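Long-range contacts in carboxylesterase YbfK (Bacillus subtilis, PDB 4CCY), which hydrolyses carboxylic esters to an alcohol and a carboxylate, acting as a carboxylesterase of the alpha/beta hydrolase superfamily: residues A[58-63]-A[86-91]; A[126-131]-A[151-156]; A[138-143]-A[230-235]; A[237-242]-A[264-269]; A[244-249]-A[271-276]. All coordinates share one frame; numbering follows the deposited sequence.

Contact 1 (A[58-63]-A[86-91]); sequences ILLHGG and VDIIGD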
# COMPACT_ATOMS: atom_id res chain seq x y z
N ILE A 58 -3.77 8.50 6.12
CA ILE A 58 -4.04 7.07 5.96
C ILE A 58 -2.88 6.44 5.22
O ILE A 58 -2.47 6.96 4.17
CB ILE A 58 -5.33 6.82 5.11
CG1 ILE A 58 -6.56 7.53 5.71
CG2 ILE A 58 -5.57 5.33 4.88
CD1 ILE A 58 -7.02 7.02 7.06
N LEU A 59 -2.37 5.32 5.74
CA LEU A 59 -1.27 4.61 5.07
C LEU A 59 -1.73 3.26 4.55
O LEU A 59 -2.31 2.47 5.30
CB LEU A 59 -0.06 4.43 6.01
CG LEU A 59 0.59 5.74 6.50
CD1 LEU A 59 1.75 5.47 7.46
CD2 LEU A 59 1.05 6.61 5.33
N LEU A 60 -1.44 2.97 3.28
CA LEU A 60 -1.81 1.68 2.68
C LEU A 60 -0.59 0.92 2.15
O LEU A 60 0.09 1.39 1.22
CB LEU A 60 -2.91 1.86 1.63
CG LEU A 60 -4.25 2.37 2.17
CD1 LEU A 60 -5.13 2.95 1.07
CD2 LEU A 60 -5.00 1.28 2.96
N HIS A 61 -0.32 -0.23 2.76
CA HIS A 61 0.86 -1.07 2.47
C HIS A 61 0.77 -1.77 1.13
O HIS A 61 -0.29 -1.85 0.51
CB HIS A 61 1.02 -2.10 3.58
CG HIS A 61 -0.17 -3.02 3.69
ND1 HIS A 61 -0.32 -4.09 2.89
CD2 HIS A 61 -1.31 -2.96 4.48
CE1 HIS A 61 -1.49 -4.70 3.17
NE2 HIS A 61 -2.09 -4.01 4.14
N GLY A 62 1.89 -2.32 0.68
CA GLY A 62 1.89 -3.14 -0.52
C GLY A 62 1.41 -4.53 -0.19
O GLY A 62 1.39 -4.94 0.98
N GLY A 63 1.02 -5.27 -1.22
CA GLY A 63 0.56 -6.64 -1.08
C GLY A 63 1.53 -7.52 -0.33
O GLY A 63 2.74 -7.48 -0.59
N VAL A 86 -3.39 1.22 7.77
CA VAL A 86 -4.56 0.37 7.57
C VAL A 86 -4.16 -0.95 6.88
O VAL A 86 -3.52 -0.93 5.82
CB VAL A 86 -5.62 1.11 6.71
CG1 VAL A 86 -6.84 0.23 6.46
CG2 VAL A 86 -6.01 2.44 7.35
N ASP A 87 -4.55 -2.08 7.49
CA ASP A 87 -4.27 -3.40 6.92
C ASP A 87 -5.32 -3.71 5.88
O ASP A 87 -6.50 -3.80 6.21
CB ASP A 87 -4.22 -4.51 8.00
CG ASP A 87 -2.85 -4.66 8.65
OD1 ASP A 87 -1.92 -3.88 8.31
OD2 ASP A 87 -2.69 -5.53 9.53
N ILE A 88 -4.91 -3.86 4.63
CA ILE A 88 -5.87 -4.06 3.54
C ILE A 88 -6.57 -5.40 3.73
O ILE A 88 -5.93 -6.44 3.79
CB ILE A 88 -5.20 -3.95 2.14
CG1 ILE A 88 -4.56 -2.56 1.97
CG2 ILE A 88 -6.23 -4.25 1.04
CD1 ILE A 88 -3.49 -2.51 0.90
N ILE A 89 -7.89 -5.34 3.86
CA ILE A 89 -8.69 -6.51 4.12
C ILE A 89 -8.68 -7.43 2.90
O ILE A 89 -8.77 -6.96 1.75
CB ILE A 89 -10.11 -6.09 4.59
CG1 ILE A 89 -10.76 -7.19 5.45
CG2 ILE A 89 -10.99 -5.62 3.44
CD1 ILE A 89 -11.86 -6.66 6.36
N GLY A 90 -8.49 -8.72 3.13
CA GLY A 90 -8.37 -9.69 2.04
C GLY A 90 -6.93 -10.00 1.65
O GLY A 90 -6.68 -10.77 0.71
N ASP A 91 -5.99 -9.42 2.37
CA ASP A 91 -4.57 -9.72 2.20
C ASP A 91 -4.04 -10.33 3.52
O ASP A 91 -4.75 -10.36 4.54
CB ASP A 91 -3.82 -8.45 1.79
CG ASP A 91 -2.35 -8.68 1.46
OD1 ASP A 91 -1.96 -9.82 1.12
OD2 ASP A 91 -1.56 -7.71 1.54

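Contact 2 (A[126-131]-A[151-156]); sequences AGLSLG and VISPAE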
# COMPACT_ATOMS: atom_id res chain seq x y z
N ALA A 126 -1.24 7.90 1.76
CA ALA A 126 0.04 7.50 1.15
C ALA A 126 0.06 6.00 1.06
O ALA A 126 -0.33 5.32 2.02
CB ALA A 126 1.24 8.01 1.94
N GLY A 127 0.49 5.47 -0.07
CA GLY A 127 0.45 4.04 -0.28
C GLY A 127 1.47 3.48 -1.25
O GLY A 127 1.92 4.17 -2.17
N LEU A 128 1.79 2.21 -1.06
CA LEU A 128 2.74 1.52 -1.90
C LEU A 128 2.10 0.35 -2.64
O LEU A 128 1.36 -0.42 -2.03
CB LEU A 128 3.92 1.00 -1.06
CG LEU A 128 4.97 0.25 -1.88
CD1 LEU A 128 6.11 1.20 -2.25
CD2 LEU A 128 5.51 -0.94 -1.11
N SER A 129 2.39 0.22 -3.93
CA SER A 129 1.99 -0.94 -4.71
C SER A 129 0.46 -1.10 -4.69
O SER A 129 -0.25 -0.20 -5.13
CB SER A 129 2.75 -2.18 -4.22
OG SER A 129 2.81 -3.18 -5.21
N LEU A 130 -0.05 -2.23 -4.19
CA LEU A 130 -1.51 -2.42 -3.98
C LEU A 130 -2.22 -1.25 -3.28
O LEU A 130 -3.25 -0.76 -3.75
CB LEU A 130 -1.80 -3.71 -3.22
CG LEU A 130 -3.27 -4.06 -2.89
CD1 LEU A 130 -4.11 -4.24 -4.16
CD2 LEU A 130 -3.32 -5.33 -2.05
N GLY A 131 -1.69 -0.82 -2.14
CA GLY A 131 -2.26 0.34 -1.47
C GLY A 131 -2.17 1.61 -2.31
O GLY A 131 -3.01 2.49 -2.21
N VAL A 151 1.29 8.21 -4.19
CA VAL A 151 1.25 6.89 -4.80
C VAL A 151 2.67 6.41 -5.11
O VAL A 151 3.35 6.98 -5.97
CB VAL A 151 0.38 6.94 -6.07
CG1 VAL A 151 0.37 5.59 -6.80
CG2 VAL A 151 -1.05 7.37 -5.72
N ILE A 152 3.11 5.37 -4.42
CA ILE A 152 4.48 4.85 -4.57
C ILE A 152 4.48 3.44 -5.18
O ILE A 152 3.82 2.54 -4.66
CB ILE A 152 5.27 4.83 -3.22
CG1 ILE A 152 5.15 6.17 -2.47
CG2 ILE A 152 6.74 4.47 -3.44
CD1 ILE A 152 5.64 6.13 -1.03
N SER A 153 5.20 3.28 -6.29
CA SER A 153 5.36 2.00 -6.98
C SER A 153 4.03 1.25 -7.15
O SER A 153 3.90 0.10 -6.71
CB SER A 153 6.37 1.12 -6.25
OG SER A 153 7.60 1.81 -6.10
N PRO A 154 3.04 1.91 -7.78
CA PRO A 154 1.69 1.35 -7.80
C PRO A 154 1.62 0.00 -8.54
O PRO A 154 2.43 -0.27 -9.45
CB PRO A 154 0.85 2.43 -8.51
CG PRO A 154 1.84 3.23 -9.30
CD PRO A 154 3.12 3.19 -8.51
N ALA A 155 0.72 -0.86 -8.08
CA ALA A 155 0.45 -2.14 -8.72
C ALA A 155 -0.38 -1.84 -9.98
O ALA A 155 -1.59 -1.59 -9.88
CB ALA A 155 -0.30 -3.06 -7.76
N GLU A 156 0.28 -1.85 -11.13
CA GLU A 156 -0.30 -1.35 -12.39
C GLU A 156 -0.81 0.08 -12.23
O GLU A 156 -0.03 0.97 -11.87
CB GLU A 156 -1.39 -2.28 -12.93
CG GLU A 156 -0.82 -3.57 -13.49
CD GLU A 156 -1.74 -4.26 -14.47
OE1 GLU A 156 -2.98 -4.10 -14.36
OE2 GLU A 156 -1.23 -4.97 -15.36

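Contact 3 (A[138-143]-A[230-235]); sequences FLLRAP and KSIQVP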
# COMPACT_ATOMS: atom_id res chain seq x y z
N PHE A 138 -9.51 5.25 -4.96
CA PHE A 138 -10.22 6.07 -3.96
C PHE A 138 -10.35 7.55 -4.34
O PHE A 138 -11.44 8.12 -4.27
CB PHE A 138 -9.59 5.91 -2.55
CG PHE A 138 -10.44 6.50 -1.45
CD1 PHE A 138 -11.68 5.96 -1.14
CD2 PHE A 138 -10.01 7.63 -0.73
CE1 PHE A 138 -12.48 6.51 -0.14
CE2 PHE A 138 -10.79 8.18 0.27
CZ PHE A 138 -12.03 7.62 0.57
N LEU A 139 -9.25 8.19 -4.76
CA LEU A 139 -9.30 9.61 -5.11
C LEU A 139 -10.19 9.86 -6.35
O LEU A 139 -10.76 10.95 -6.49
CB LEU A 139 -7.90 10.21 -5.28
CG LEU A 139 -7.00 9.65 -6.39
CD1 LEU A 139 -7.28 10.32 -7.73
CD2 LEU A 139 -5.54 9.79 -6.01
N LEU A 140 -10.30 8.87 -7.23
CA LEU A 140 -11.21 8.94 -8.38
C LEU A 140 -12.66 8.80 -7.96
O LEU A 140 -13.53 9.53 -8.44
CB LEU A 140 -10.89 7.86 -9.41
CG LEU A 140 -9.70 8.03 -10.36
CD1 LEU A 140 -9.42 6.72 -11.08
CD2 LEU A 140 -9.96 9.15 -11.36
N ARG A 141 -12.95 7.85 -7.08
CA ARG A 141 -14.33 7.56 -6.69
C ARG A 141 -14.80 8.37 -5.50
O ARG A 141 -16.00 8.51 -5.29
CB ARG A 141 -14.51 6.08 -6.37
CG ARG A 141 -14.53 5.19 -7.59
CD ARG A 141 -14.39 3.73 -7.18
NE ARG A 141 -14.31 2.86 -8.35
CZ ARG A 141 -15.36 2.43 -9.05
NH1 ARG A 141 -16.59 2.80 -8.70
NH2 ARG A 141 -15.18 1.65 -10.10
N ALA A 142 -13.87 8.87 -4.68
CA ALA A 142 -14.25 9.65 -3.51
C ALA A 142 -13.36 10.86 -3.30
O ALA A 142 -12.83 11.06 -2.21
CB ALA A 142 -14.28 8.78 -2.26
N PRO A 143 -13.22 11.71 -4.35
CA PRO A 143 -12.29 12.83 -4.26
C PRO A 143 -12.63 13.78 -3.12
O PRO A 143 -11.74 14.42 -2.58
CB PRO A 143 -12.46 13.56 -5.60
CG PRO A 143 -13.82 13.16 -6.09
CD PRO A 143 -14.02 11.76 -5.59
N LYS A 230 -7.37 11.58 -16.69
CA LYS A 230 -7.56 13.00 -17.01
C LYS A 230 -8.56 13.67 -16.06
O LYS A 230 -8.53 14.89 -15.92
CB LYS A 230 -8.03 13.18 -18.45
CG LYS A 230 -6.99 12.87 -19.51
CD LYS A 230 -7.63 12.43 -20.82
CE LYS A 230 -8.04 13.61 -21.67
NZ LYS A 230 -8.60 13.19 -22.99
N SER A 231 -9.42 12.87 -15.41
CA SER A 231 -10.47 13.38 -14.53
C SER A 231 -10.04 13.60 -13.08
O SER A 231 -10.82 14.12 -12.28
CB SER A 231 -11.69 12.46 -14.55
OG SER A 231 -11.48 11.31 -13.75
N ILE A 232 -8.82 13.20 -12.73
CA ILE A 232 -8.31 13.38 -11.36
C ILE A 232 -8.29 14.86 -10.98
O ILE A 232 -7.76 15.70 -11.71
CB ILE A 232 -6.90 12.75 -11.19
CG1 ILE A 232 -6.99 11.22 -11.29
CG2 ILE A 232 -6.24 13.21 -9.89
CD1 ILE A 232 -5.67 10.52 -11.52
N GLN A 233 -8.88 15.16 -9.82
CA GLN A 233 -9.06 16.52 -9.32
C GLN A 233 -8.42 16.76 -7.95
O GLN A 233 -8.83 17.70 -7.25
CB GLN A 233 -10.57 16.87 -9.27
CG GLN A 233 -11.42 15.95 -8.38
CD GLN A 233 -12.89 16.34 -8.31
OE1 GLN A 233 -13.65 16.12 -9.26
NE2 GLN A 233 -13.31 16.89 -7.17
N VAL A 234 -7.45 15.94 -7.55
CA VAL A 234 -6.72 16.16 -6.28
C VAL A 234 -5.20 16.12 -6.53
O VAL A 234 -4.76 15.52 -7.50
CB VAL A 234 -7.09 15.14 -5.16
CG1 VAL A 234 -8.61 14.94 -5.05
CG2 VAL A 234 -6.38 13.80 -5.35
N PRO A 235 -4.41 16.78 -5.66
CA PRO A 235 -2.95 16.72 -5.81
C PRO A 235 -2.40 15.32 -5.58
O PRO A 235 -2.64 14.70 -4.52
CB PRO A 235 -2.44 17.67 -4.72
CG PRO A 235 -3.60 18.56 -4.40
CD PRO A 235 -4.81 17.69 -4.57
O HOH W 1 -10.39 12.72 -8.60

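Contact 4 (A[237-242]-A[264-269]); sequences LLMFGE and QAEIVK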
# COMPACT_ATOMS: atom_id res chain seq x y z
N LEU A 237 1.16 12.94 -5.72
CA LEU A 237 2.59 12.68 -5.85
C LEU A 237 2.79 11.21 -6.25
O LEU A 237 2.34 10.30 -5.54
CB LEU A 237 3.33 12.96 -4.54
CG LEU A 237 4.77 12.43 -4.45
CD1 LEU A 237 5.72 13.14 -5.43
CD2 LEU A 237 5.28 12.52 -3.03
N LEU A 238 3.44 11.00 -7.39
CA LEU A 238 3.68 9.67 -7.94
C LEU A 238 5.18 9.35 -8.00
O LEU A 238 5.96 10.08 -8.64
CB LEU A 238 3.09 9.55 -9.36
CG LEU A 238 3.21 8.18 -10.04
CD1 LEU A 238 2.58 7.06 -9.21
CD2 LEU A 238 2.60 8.21 -11.44
N MET A 239 5.58 8.26 -7.35
CA MET A 239 6.99 7.90 -7.26
C MET A 239 7.24 6.48 -7.75
O MET A 239 6.57 5.54 -7.34
CB MET A 239 7.50 8.06 -5.82
CG MET A 239 7.31 9.47 -5.25
SD MET A 239 7.96 9.66 -3.58
CE MET A 239 9.71 9.72 -3.89
N PHE A 240 8.21 6.34 -8.64
CA PHE A 240 8.69 5.02 -9.06
C PHE A 240 10.17 4.90 -8.73
O PHE A 240 10.87 5.91 -8.61
CB PHE A 240 8.55 4.85 -10.57
CG PHE A 240 7.15 5.00 -11.09
CD1 PHE A 240 6.24 3.94 -11.02
CD2 PHE A 240 6.75 6.18 -11.69
CE1 PHE A 240 4.96 4.08 -11.54
CE2 PHE A 240 5.47 6.33 -12.21
CZ PHE A 240 4.57 5.28 -12.12
N GLY A 241 10.64 3.66 -8.62
CA GLY A 241 12.06 3.38 -8.47
C GLY A 241 12.65 3.04 -9.84
O GLY A 241 12.01 2.34 -10.63
N GLU A 242 13.86 3.52 -10.12
CA GLU A 242 14.47 3.27 -11.43
C GLU A 242 14.64 1.79 -11.79
O GLU A 242 14.72 1.45 -12.97
CB GLU A 242 15.80 4.04 -11.60
CG GLU A 242 16.90 3.63 -10.62
CD GLU A 242 18.29 4.01 -11.11
OE1 GLU A 242 18.49 4.20 -12.33
OE2 GLU A 242 19.19 4.10 -10.25
N GLN A 264 2.75 15.56 -9.59
CA GLN A 264 4.19 15.54 -9.38
C GLN A 264 4.62 14.08 -9.45
O GLN A 264 4.30 13.27 -8.57
CB GLN A 264 4.55 16.19 -8.04
CG GLN A 264 4.13 17.65 -8.00
CD GLN A 264 4.23 18.29 -6.63
OE1 GLN A 264 5.04 17.88 -5.80
NE2 GLN A 264 3.39 19.30 -6.39
N ALA A 265 5.29 13.74 -10.54
CA ALA A 265 5.73 12.37 -10.79
C ALA A 265 7.25 12.35 -10.97
O ALA A 265 7.81 13.27 -11.56
CB ALA A 265 5.04 11.79 -12.01
N GLU A 266 7.89 11.31 -10.44
CA GLU A 266 9.33 11.17 -10.49
C GLU A 266 9.77 9.72 -10.46
O GLU A 266 9.04 8.83 -10.02
CB GLU A 266 9.99 11.94 -9.32
CG GLU A 266 9.60 11.46 -7.93
CD GLU A 266 10.19 12.33 -6.82
OE1 GLU A 266 9.62 13.37 -6.50
OE2 GLU A 266 11.25 11.98 -6.28
N ILE A 267 11.00 9.49 -10.92
CA ILE A 267 11.63 8.19 -10.86
C ILE A 267 12.93 8.33 -10.04
O ILE A 267 13.84 9.08 -10.41
CB ILE A 267 11.91 7.63 -12.27
CG1 ILE A 267 10.58 7.49 -13.07
CG2 ILE A 267 12.65 6.31 -12.19
CD1 ILE A 267 10.76 7.27 -14.56
N VAL A 268 13.00 7.59 -8.94
CA VAL A 268 14.08 7.73 -7.96
C VAL A 268 15.23 6.75 -8.26
O VAL A 268 15.00 5.56 -8.55
CB VAL A 268 13.52 7.53 -6.53
CG1 VAL A 268 14.62 7.65 -5.48
CG2 VAL A 268 12.40 8.52 -6.26
N LYS A 269 16.45 7.27 -8.24
CA LYS A 269 17.66 6.50 -8.48
C LYS A 269 17.96 5.54 -7.35
O LYS A 269 17.67 5.83 -6.18
CB LYS A 269 18.87 7.42 -8.63
CG LYS A 269 19.11 7.91 -10.03
CD LYS A 269 20.33 8.83 -10.07
CE LYS A 269 21.55 8.11 -10.62
NZ LYS A 269 22.51 9.08 -11.23

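Contact 5 (A[244-249]-A[271-276]); sequences EAMYHQ and AGHLLS. With NA (sodium ion), chain C.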
# COMPACT_ATOMS: atom_id res chain seq x y z
N GLU A 244 12.46 -0.72 -10.85
CA GLU A 244 11.14 -1.37 -10.74
C GLU A 244 11.01 -2.63 -11.60
O GLU A 244 11.04 -2.54 -12.84
CB GLU A 244 10.04 -0.37 -11.13
CG GLU A 244 8.65 -0.96 -11.27
CD GLU A 244 8.14 -1.54 -9.97
OE1 GLU A 244 7.63 -0.75 -9.15
OE2 GLU A 244 8.25 -2.77 -9.76
N ALA A 245 10.84 -3.78 -10.94
CA ALA A 245 10.89 -5.08 -11.62
C ALA A 245 9.56 -5.49 -12.27
O ALA A 245 9.53 -6.37 -13.12
CB ALA A 245 11.36 -6.17 -10.66
N MET A 246 8.48 -4.83 -11.87
CA MET A 246 7.12 -5.26 -12.22
C MET A 246 6.56 -4.71 -13.53
O MET A 246 5.60 -5.25 -14.06
CB MET A 246 6.15 -4.92 -11.08
CG MET A 246 6.51 -5.49 -9.72
SD MET A 246 5.07 -5.38 -8.62
CE MET A 246 4.23 -6.91 -9.03
N TYR A 247 7.15 -3.61 -14.02
CA TYR A 247 6.71 -2.97 -15.26
C TYR A 247 7.73 -1.96 -15.76
O TYR A 247 8.79 -1.77 -15.13
CB TYR A 247 5.34 -2.29 -15.09
CG TYR A 247 5.18 -1.44 -13.85
CD1 TYR A 247 5.64 -0.12 -13.82
CD2 TYR A 247 4.55 -1.93 -12.72
CE1 TYR A 247 5.46 0.67 -12.71
CE2 TYR A 247 4.39 -1.15 -11.59
CZ TYR A 247 4.85 0.16 -11.59
OH TYR A 247 4.68 0.95 -10.48
N HIS A 248 7.42 -1.32 -16.89
CA HIS A 248 8.27 -0.26 -17.43
C HIS A 248 7.89 1.04 -16.80
O HIS A 248 6.97 1.73 -17.27
CB HIS A 248 8.15 -0.17 -18.95
CG HIS A 248 8.83 -1.30 -19.69
ND1 HIS A 248 10.11 -1.65 -19.45
CD2 HIS A 248 8.36 -2.16 -20.67
CE1 HIS A 248 10.44 -2.69 -20.23
NE2 HIS A 248 9.37 -3.00 -20.98
N GLN A 249 8.61 1.41 -15.75
CA GLN A 249 8.26 2.62 -15.00
C GLN A 249 8.42 3.91 -15.82
O GLN A 249 7.76 4.90 -15.53
CB GLN A 249 9.00 2.70 -13.65
CG GLN A 249 10.50 3.01 -13.74
CD GLN A 249 11.30 1.90 -14.39
OE1 GLN A 249 10.94 0.72 -14.33
NE2 GLN A 249 12.39 2.27 -15.02
N ALA A 271 16.85 2.61 -6.54
CA ALA A 271 15.76 1.92 -5.87
C ALA A 271 14.97 1.12 -6.86
O ALA A 271 14.92 1.45 -8.04
CB ALA A 271 14.87 2.92 -5.15
N GLY A 272 14.36 0.04 -6.37
CA GLY A 272 13.40 -0.73 -7.16
C GLY A 272 11.97 -0.45 -6.75
O GLY A 272 11.60 0.69 -6.44
N HIS A 273 11.17 -1.51 -6.74
CA HIS A 273 9.76 -1.48 -6.34
C HIS A 273 9.54 -0.99 -4.93
O HIS A 273 8.62 -0.21 -4.68
CB HIS A 273 9.17 -2.89 -6.47
CG HIS A 273 7.67 -2.94 -6.32
ND1 HIS A 273 6.83 -2.36 -7.19
CD2 HIS A 273 6.86 -3.55 -5.34
CE1 HIS A 273 5.55 -2.57 -6.81
NE2 HIS A 273 5.57 -3.29 -5.67
N LEU A 274 10.38 -1.46 -4.00
CA LEU A 274 10.16 -1.24 -2.57
C LEU A 274 10.74 0.09 -2.09
O LEU A 274 11.52 0.15 -1.14
CB LEU A 274 10.71 -2.42 -1.77
CG LEU A 274 10.08 -3.78 -2.06
CD1 LEU A 274 10.71 -4.84 -1.19
CD2 LEU A 274 8.56 -3.78 -1.89
N LEU A 275 10.30 1.16 -2.74
CA LEU A 275 10.93 2.48 -2.63
C LEU A 275 10.90 3.07 -1.22
O LEU A 275 11.89 3.70 -0.80
CB LEU A 275 10.30 3.44 -3.66
CG LEU A 275 10.77 4.89 -3.84
CD1 LEU A 275 12.29 5.04 -3.79
CD2 LEU A 275 10.21 5.44 -5.16
N SER A 276 9.81 2.89 -0.49
CA SER A 276 9.72 3.45 0.86
C SER A 276 10.65 2.71 1.83
O SER A 276 11.05 3.28 2.86
CB SER A 276 8.29 3.43 1.37
OG SER A 276 7.78 2.11 1.38
NA NA C . 11.40 -1.48 -14.84
O HOH W 2 11.81 -3.86 -8.13
O HOH W 3 11.59 -0.87 -17.29
O HOH W 4 13.79 -1.00 -14.72
O HOH W 5 11.33 -3.95 -15.80

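Contact 1 (A[58-63]-A[86-91])
His-61 and Ile-88 are joined by a nearly straight hydrogen bond. Ile-88 N donates to His-61 NE2 at 2.9 Å, with 173° at the hydrogen, from a point tilted out of the ring plane. The other ring nitrogen is itself a donor: His-61 ND1 reaches Gly-62 O at 2.7 Å. The oxygen lies in the ring plane, while the nitrogen stands above the carbonyl plane. The two bonds fix the rotation of the imidazole and are consistent with a neutral ring protonated on ND1. A chi1 of 61°, with CG between the backbone N and the carbonyl carbon, turns the ring toward residues 86-91. A purely backbone bond, Val-86 N to Leu-59 O at 3.0 Å, links the ends of the parallel strands 56-60 and 82-86.

These are central strands of the alpha/beta hydrolase sheet. In this superfamily the loop after the first of them, with its His-Gly motif, commonly helps to line the oxyanion hole, and Gly-62 lies close to Ser-129, which is consistent with such a role here.

The ring also makes non-polar and edge contacts. Ile-88 CD1 sits over one face, 3.9 Å from the centroid of the His-61 ring, as a CH-pi contact. At the edge, Asp-91 OD2 comes within 3.4 Å of His-61 CE1. That oxygen is bonded by Leu-64 N. The Asp-87 carboxylate has partners in Tyr-21 and Ser-67.

Among aliphatic groups, Leu-60 lies alongside Val-86, pointing the same way, with Leu-60 CD2 3.8 Å from Val-86 CB. The same methyl reaches Ile-88 CG1 at 4.0 Å. Helices 104-118 and 130-141 cover Leu-60 with Met-111 and His-134.

Contact 2 (A[126-131]-A[151-156])
Ser-129 and Ile-152 meet at the C-terminal ends of the two parallel strands of a beta-alpha-beta unit, made of strand 123-128, helix 130-141 and strand 146-152. Ile-152 N donates to Gly-127 O at 2.8 Å. Ser-129 N then donates to Ile-152 O, also at 2.8 Å. A third backbone bond, Ala-155 N to Ser-129 O at 3.2 Å, is of another kind: the donor stands well above the carbonyl plane, since the chain has already turned away from the strand direction. Two CA-H...O contacts add to the grip, with Leu-128 CA on Ile-152 O and Ser-129 CA on Ser-153 O.

The turn at Ser-129 fits the nucleophile elbow, the Gly-x-Ser-x-Gly sequence of alpha/beta hydrolases. Its phi of 59° and psi of -120° are strained and give a sharp strand-to-helix reversal. Ser-129 is probably the nucleophile, as in related enzymes, and its OG is hydrogen-bonded to His-273 NE2. A side-chain carbon on Gly-127 would run into Gly-131 O, and its absence lets the strand and the helix lie close.

Beside the elbow, Leu-128 CD1 packs tightly on Ile-152 CG2 at 3.5 Å. CG anti to the backbone N and a chi2 of 96°, outside the staggered positions, bring this methyl there. It also touches Ser-153 CB at 4.0 Å. Ser-153 OG is bonded to His-273 O. Ala-155 CB approaches Leu-130 N at 3.7 Å, beside the start of helix 130-141.

Contact 3 (A[138-143]-A[230-235])
The flat amide end of Gln-233 lies against the ring of Pro-143, with Gln-233 NE2 3.8 Å from Pro-143 CB and Gln-233 CD 4.0 Å from Pro-143 CG. The other flat group is the ring of Phe-138, which has Ala-142 CB over one face and meets the ring of Phe-115 of helix 104-118, the planes about 45° apart. The contact joins the C-terminal end of helix 130-141, the helix that follows the nucleophile elbow of the alpha/beta hydrolase fold, to the loop leading into strand 236-241. It is structural packing, far from the catalytic residues.

Aliphatic packing carries most of it. Ile-232 CG1 is shared by two leucines: Leu-140 CD2 meets it at 3.6 Å and Leu-139 CD1 at 3.7 Å. A chi1 of 62° directs the Leu-139 side chain toward the loop. Its CB also rests on Val-234 CG2 at 3.9 Å, while the other methyl of Val-234 faces Pro-143. Leu-140 CD2 touches Ser-231 OG as well, a hydroxyl bonded to Glu-228 O.

The polar link is indirect. One water bridges the backbones, donating to Leu-139 O at 2.8 Å and accepting from Gln-233 N at 3.1 Å.

Contact 4 (A[237-242]-A[264-269])
Leu-238 and Phe-240 are bonded through both their N-H and C=O groups to residues 264-268. Leu-238 N donates to Gln-264 O at 2.7 Å, and Glu-266 N to Leu-238 O at 2.9 Å. Phe-240 N then bonds to Glu-266 O, and Val-268 N to Phe-240 O at 2.7 Å. Glu-242 N closes the series on Val-268 O. CA-H...O contacts share these acceptors, as with Ala-265 CA on Leu-238 O at 3.1 Å.

The pattern is that of regular parallel strands, with 21° between their directions. They form a beta-alpha-beta crossover through helix 249-259, and strand 264-268 closes this end of the alpha/beta hydrolase sheet.

Apolar contacts occur on both faces. On the face of Leu-238 and Phe-240, covered by helix 249-259, Leu-238 CB meets Ala-265 CB. On the face of Leu-237 and Met-239, next to helix 280-290, Met-239 runs alongside Glu-266. A chi3 of 75° bends the Met-239 CE methyl to within 3.8 Å of Val-268 CG2 and 3.6 Å of Glu-266 OE2.

The charged ends have other partners. Glu-266 makes a salt bridge to Arg-286 and a hydrogen bond to Tyr-282. Glu-242 OE2 lies 3.4 Å from Lys-269 CA and is bonded by Asn-270 N. The amine of Lys-269 is farther off, with NZ 6.1 Å from Glu-242 OE2.

Contact 5 (A[244-249]-A[271-276])
His-273 ND1 donates to Glu-244 OE1 at 2.7 Å, with 169° at the hydrogen. The carboxylate oxygen lies in the ring plane of His-273 and uses its syn lone pair, while the carboxylate and ring planes stand 68° apart. The other oxygen is held from within its own loop: Met-246 N donates to Glu-244 OE2 at 3.0 Å, on the anti side. The two bonds fix the rotation of the carboxylate. A bend at chi2 of 63° carries it round to the histidine.

Met-246 covers one face of the imidazole. Its SD lies 3.7 Å from the centroid of the His-273 ring, a Met-aromatic contact offset toward CE1 and NE2. Water 2 joins the backbones, accepting from Ala-245 N at 3.0 Å and from His-273 N at 2.8 Å.

The segment 244-249 also wraps a sodium ion. The ion is bound by Glu-244 O at 2.3 Å, Tyr-247 O at 2.6 Å, Gln-249 OE1 at 2.3 Å and three waters. The main-chain carbonyl of Glu-244 thus holds the metal while its side chain holds the histidine. Glu-244 CG rests over a face of the Tyr-247 ring, and the hydroxyl of that tyrosine is bonded to Pro-154 O.

Glu-244 and His-273 probably belong to the charge relay system, as in relatives, and with Ser-129 they fit a Ser-His-Glu catalytic triad. The geometry is consistent with Glu-244 orienting the ring so that NE2 can take the proton of the serine during ester hydrolysis.

In the fold
Contacts 1, 2 and 4 belong to one sheet. Strands 56-60 and 123-128 are neighbours in it, as are 146-152 and 236-241, so contact 2 lies between the other two. Contacts 1, 2 and 5 are buried; contacts 3 and 4 are partly exposed. Backbone bonds dominate contacts 2 and 4, whereas contacts 1 and 5 each centre on a histidine held through its ring nitrogens. Contact 3 shares helix 130-141 with contact 2 but is mostly aliphatic and water-bridged. Contacts 2 and 5 meet at the active site and together hold the residues of the probable triad. Contact 4 supplies the strands whose following loops carry Glu-244 and His-273.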